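Long-range contact in antisigma-factor antagonist STAS (Rhodobacter sphaeroides, PDB 3LKL), which is probably a membrane transporter of the sulfate-permease family, seen here as its C-terminal STAS domain, which in such proteins is a cytoplasmic regulatory part: residues A[52-57]-A[87-92]. Residues are numbered along the deposited sequence; the frame is centred on the assembly and turned at random.
Sequences RAHIWD and SETLVD
His54 brings ND1 to 3.8 Å from the methyl CG2 of Thr89, and the two side chains cross at about a right angle. The other ring nitrogen of His54, NE2, is hydrogen-bonded to Asp65 of the second subunit. Ile55 gives the contact its one hydrogen bond. Thr89 OG1 donates to Ile55 O at 2.9 Å, from above the carbonyl plane, with a C=O...donor angle of 137°. Chi1 of 34°, short of the staggered value, puts OG1 between the backbone N and carbonyl carbon of Thr89, within reach of Ile55 O. Beside the bond, Leu90 CB lies 3.3 Å from the same Ile55 O. The side chains of Ile55 and Leu90 meet more loosely, CG2 to CD2. Trp56 starts away from the helix, but its six-membered ring returns to Thr89, with Trp56 CH2 3.4 Å from Thr89 CG2. On one face the indole carries His54 CB, and its NE1 is hydrogen-bonded to Gln24 OE1. Thr89 CG2 therefore touches both aromatic rings. An alanine in place of Thr89 would probably leave Ile55 O without this donor and open a gap where CG2 had met the rings of His54 and Trp56. Leu90 covers the end of the segment: CD1 lies 3.3 Å from Trp56 O, and CD2 is 3.5 Å from Asp57 C. Asp57 is the N-cap of helix 58-73; its carboxylate caps a backbone N there and is hydrogen-bonded to Ser60 OG and Tyr27 N. The contact packs the C-terminal helix 83-92 against the short strand 53-55 and the turn into helix 58-73, within the alpha/beta fold of a STAS domain.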
ATOM      1  N   ARG A  52       0.858  -3.095   4.990  1.00 13.69           N
ATOM      2  CA  ARG A  52       0.005  -1.966   4.680  1.00 14.28           C
ATOM      3  C   ARG A  52       0.511  -1.145   3.511  1.00 13.73           C
ATOM      4  O   ARG A  52       0.189   0.039   3.404  1.00 13.45           O
ATOM      5  CB  ARG A  52      -0.069  -1.026   5.902  1.00 15.31           C
ATOM      6  CG  ARG A  52      -0.801  -1.603   7.092  1.00 18.41           C
ATOM      7  CD  ARG A  52      -0.300  -1.038   8.446  1.00 22.87           C
ATOM      8  NE  ARG A  52      -0.738  -1.922   9.542  1.00 26.42           N
ATOM      9  CZ  ARG A  52       0.005  -2.888  10.102  1.00 25.58           C
ATOM     10  NH1 ARG A  52       1.241  -3.118   9.705  1.00 25.85           N
ATOM     11  NH2 ARG A  52      -0.493  -3.640  11.065  1.00 25.47           N
ATOM     12  N   ALA A  53       1.363  -1.715   2.664  1.00 12.72           N
ATOM     13  CA  ALA A  53       1.973  -0.923   1.603  1.00 11.16           C
ATOM     14  C   ALA A  53       1.818  -1.680   0.279  1.00  9.84           C
ATOM     15  O   ALA A  53       1.448  -2.842   0.275  1.00  7.02           O
ATOM     16  CB  ALA A  53       3.505  -0.674   1.934  1.00 11.42           C
ATOM     17  N   HIS A  54       2.068  -1.007  -0.820  1.00 10.44           N
ATOM     18  CA  HIS A  54       2.050  -1.638  -2.129  1.00 10.50           C
ATOM     19  C   HIS A  54       3.384  -1.346  -2.730  1.00 11.63           C
ATOM     20  O   HIS A  54       3.862  -0.192  -2.699  1.00 11.38           O
ATOM     21  CB  HIS A  54       1.042  -1.014  -3.050  1.00 10.62           C
ATOM     22  CG  HIS A  54      -0.359  -1.176  -2.604  1.00 11.11           C
ATOM     23  ND1 HIS A  54      -0.945  -2.413  -2.426  1.00 11.66           N
ATOM     24  CD2 HIS A  54      -1.280  -0.257  -2.251  1.00 12.59           C
ATOM     25  CE1 HIS A  54      -2.180  -2.238  -1.975  1.00 11.75           C
ATOM     26  NE2 HIS A  54      -2.410  -0.938  -1.887  1.00 13.68           N
ATOM     27  N   ILE A  55       3.997  -2.390  -3.253  1.00 13.22           N
ATOM     28  CA  ILE A  55       5.284  -2.246  -3.934  1.00 14.57           C
ATOM     29  C   ILE A  55       4.901  -2.180  -5.431  1.00 14.87           C
ATOM     30  O   ILE A  55       4.285  -3.077  -5.943  1.00 15.53           O
ATOM     31  CB  ILE A  55       6.219  -3.407  -3.601  1.00 13.87           C
ATOM     32  CG1 ILE A  55       6.581  -3.366  -2.073  1.00 14.97           C
ATOM     33  CG2 ILE A  55       7.408  -3.307  -4.436  1.00 17.76           C
ATOM     34  CD1 ILE A  55       7.406  -4.544  -1.648  1.00 18.33           C
ATOM     35  N   TRP A  56       5.252  -1.074  -6.063  1.00 15.66           N
ATOM     36  CA  TRP A  56       4.793  -0.749  -7.392  1.00 15.63           C
ATOM     37  C   TRP A  56       5.840  -0.914  -8.460  1.00 16.67           C
ATOM     38  O   TRP A  56       5.514  -0.776  -9.630  1.00 16.68           O
ATOM     39  CB  TRP A  56       4.353   0.696  -7.406  1.00 15.56           C
ATOM     40  CG  TRP A  56       3.098   0.928  -6.671  1.00 14.31           C
ATOM     41  CD1 TRP A  56       2.929   1.711  -5.603  1.00 17.84           C
ATOM     42  CD2 TRP A  56       1.833   0.373  -6.988  1.00 16.37           C
ATOM     43  NE1 TRP A  56       1.615   1.681  -5.196  1.00 16.00           N
ATOM     44  CE2 TRP A  56       0.921   0.896  -6.083  1.00 15.85           C
ATOM     45  CE3 TRP A  56       1.376  -0.499  -8.011  1.00 14.72           C
ATOM     46  CZ2 TRP A  56      -0.407   0.511  -6.070  1.00 15.82           C
ATOM     47  CZ3 TRP A  56       0.067  -0.817  -8.047  1.00 12.06           C
ATOM     48  CH2 TRP A  56      -0.819  -0.335  -7.078  1.00 16.73           C
ATOM     49  N   ASP A  57       7.112  -1.126  -8.115  1.00 17.65           N
ATOM     50  CA  ASP A  57       8.104  -1.326  -9.195  1.00 18.09           C
ATOM     51  C   ASP A  57       9.299  -2.156  -8.718  1.00 18.06           C
ATOM     52  O   ASP A  57       9.561  -2.265  -7.520  1.00 15.82           O
ATOM     53  CB  ASP A  57       8.522   0.043  -9.845  1.00 18.37           C
ATOM     54  CG  ASP A  57       9.012   1.124  -8.825  1.00 19.72           C
ATOM     55  OD1 ASP A  57       9.601   0.756  -7.789  1.00 24.64           O
ATOM     56  OD2 ASP A  57       8.818   2.353  -9.061  1.00 15.97           O
ATOM     57  N   SER A  87       3.457  -7.027  -2.498  1.00 15.07           N
ATOM     58  CA  SER A  87       3.966  -7.324  -3.777  1.00 14.39           C
ATOM     59  C   SER A  87       2.944  -7.901  -4.771  1.00 16.14           C
ATOM     60  O   SER A  87       3.271  -8.010  -5.934  1.00 12.61           O
ATOM     61  CB  SER A  87       5.103  -8.299  -3.600  1.00 17.01           C
ATOM     62  OG  SER A  87       4.609  -9.620  -3.505  1.00 17.39           O
ATOM     63  N   GLU A  88       1.723  -8.225  -4.317  1.00 16.50           N
ATOM     64  CA  GLU A  88       0.670  -8.813  -5.175  1.00 17.61           C
ATOM     65  C   GLU A  88       0.518  -7.945  -6.438  1.00 17.44           C
ATOM     66  O   GLU A  88       0.482  -8.453  -7.569  1.00 15.79           O
ATOM     67  CB  GLU A  88      -0.679  -8.863  -4.390  1.00 17.35           C
ATOM     68  CG  GLU A  88      -1.721  -9.849  -4.803  1.00 23.29           C
ATOM     69  CD  GLU A  88      -3.004  -9.658  -3.982  1.00 29.08           C
ATOM     70  OE1 GLU A  88      -2.954  -8.937  -2.944  1.00 28.65           O
ATOM     71  OE2 GLU A  88      -4.054 -10.243  -4.361  1.00 32.03           O
ATOM     72  N   THR A  89       0.476  -6.634  -6.226  1.00 16.18           N
ATOM     73  CA  THR A  89       0.198  -5.633  -7.251  1.00 15.74           C
ATOM     74  C   THR A  89       1.060  -5.811  -8.482  1.00 16.22           C
ATOM     75  O   THR A  89       0.583  -6.115  -9.630  1.00 17.03           O
ATOM     76  CB  THR A  89       0.524  -4.184  -6.656  1.00 16.63           C
ATOM     77  OG1 THR A  89       1.670  -4.254  -5.713  1.00  8.09           O
ATOM     78  CG2 THR A  89      -0.765  -3.622  -6.038  1.00 13.63           C
ATOM     79  N   LEU A  90       2.337  -5.674  -8.189  1.00 15.29           N
ATOM     80  CA  LEU A  90       3.380  -5.674  -9.114  1.00 16.16           C
ATOM     81  C   LEU A  90       3.640  -7.050  -9.696  1.00 17.61           C
ATOM     82  O   LEU A  90       3.989  -7.136 -10.864  1.00 16.55           O
ATOM     83  CB  LEU A  90       4.636  -5.200  -8.422  1.00 15.35           C
ATOM     84  CG  LEU A  90       5.919  -5.047  -9.221  1.00 15.31           C
ATOM     85  CD1 LEU A  90       5.842  -3.952 -10.335  1.00 12.78           C
ATOM     86  CD2 LEU A  90       7.038  -4.754  -8.230  1.00  8.22           C
ATOM     87  N   VAL A  91       3.487  -8.125  -8.939  1.00 18.99           N
ATOM     88  CA  VAL A  91       3.731  -9.437  -9.520  1.00 20.63           C
ATOM     89  C   VAL A  91       2.624  -9.962 -10.445  1.00 21.58           C
ATOM     90  O   VAL A  91       2.888 -10.258 -11.577  1.00 21.73           O
ATOM     91  CB  VAL A  91       4.156 -10.525  -8.522  1.00 21.08           C
ATOM     92  CG1 VAL A  91       5.473 -10.262  -7.990  1.00 19.30           C
ATOM     93  CG2 VAL A  91       3.206 -10.678  -7.449  1.00 21.73           C
ATOM     94  N   ASP A  92       1.393 -10.052  -9.991  1.00 22.90           N
ATOM     95  CA  ASP A  92       0.332 -10.473 -10.889  1.00 24.08           C
ATOM     96  C   ASP A  92       0.436  -9.741 -12.222  1.00 23.55           C
ATOM     97  O   ASP A  92       0.147 -10.296 -13.242  1.00 23.69           O
ATOM     98  CB  ASP A  92      -1.048 -10.313 -10.243  1.00 24.75           C
ATOM     99  CG  ASP A  92      -1.279 -11.301  -9.104  1.00 28.30           C
ATOM    100  OD1 ASP A  92      -0.370 -12.084  -8.803  1.00 28.72           O
ATOM    101  OD2 ASP A  92      -2.361 -11.310  -8.497  1.00 31.05           O
TER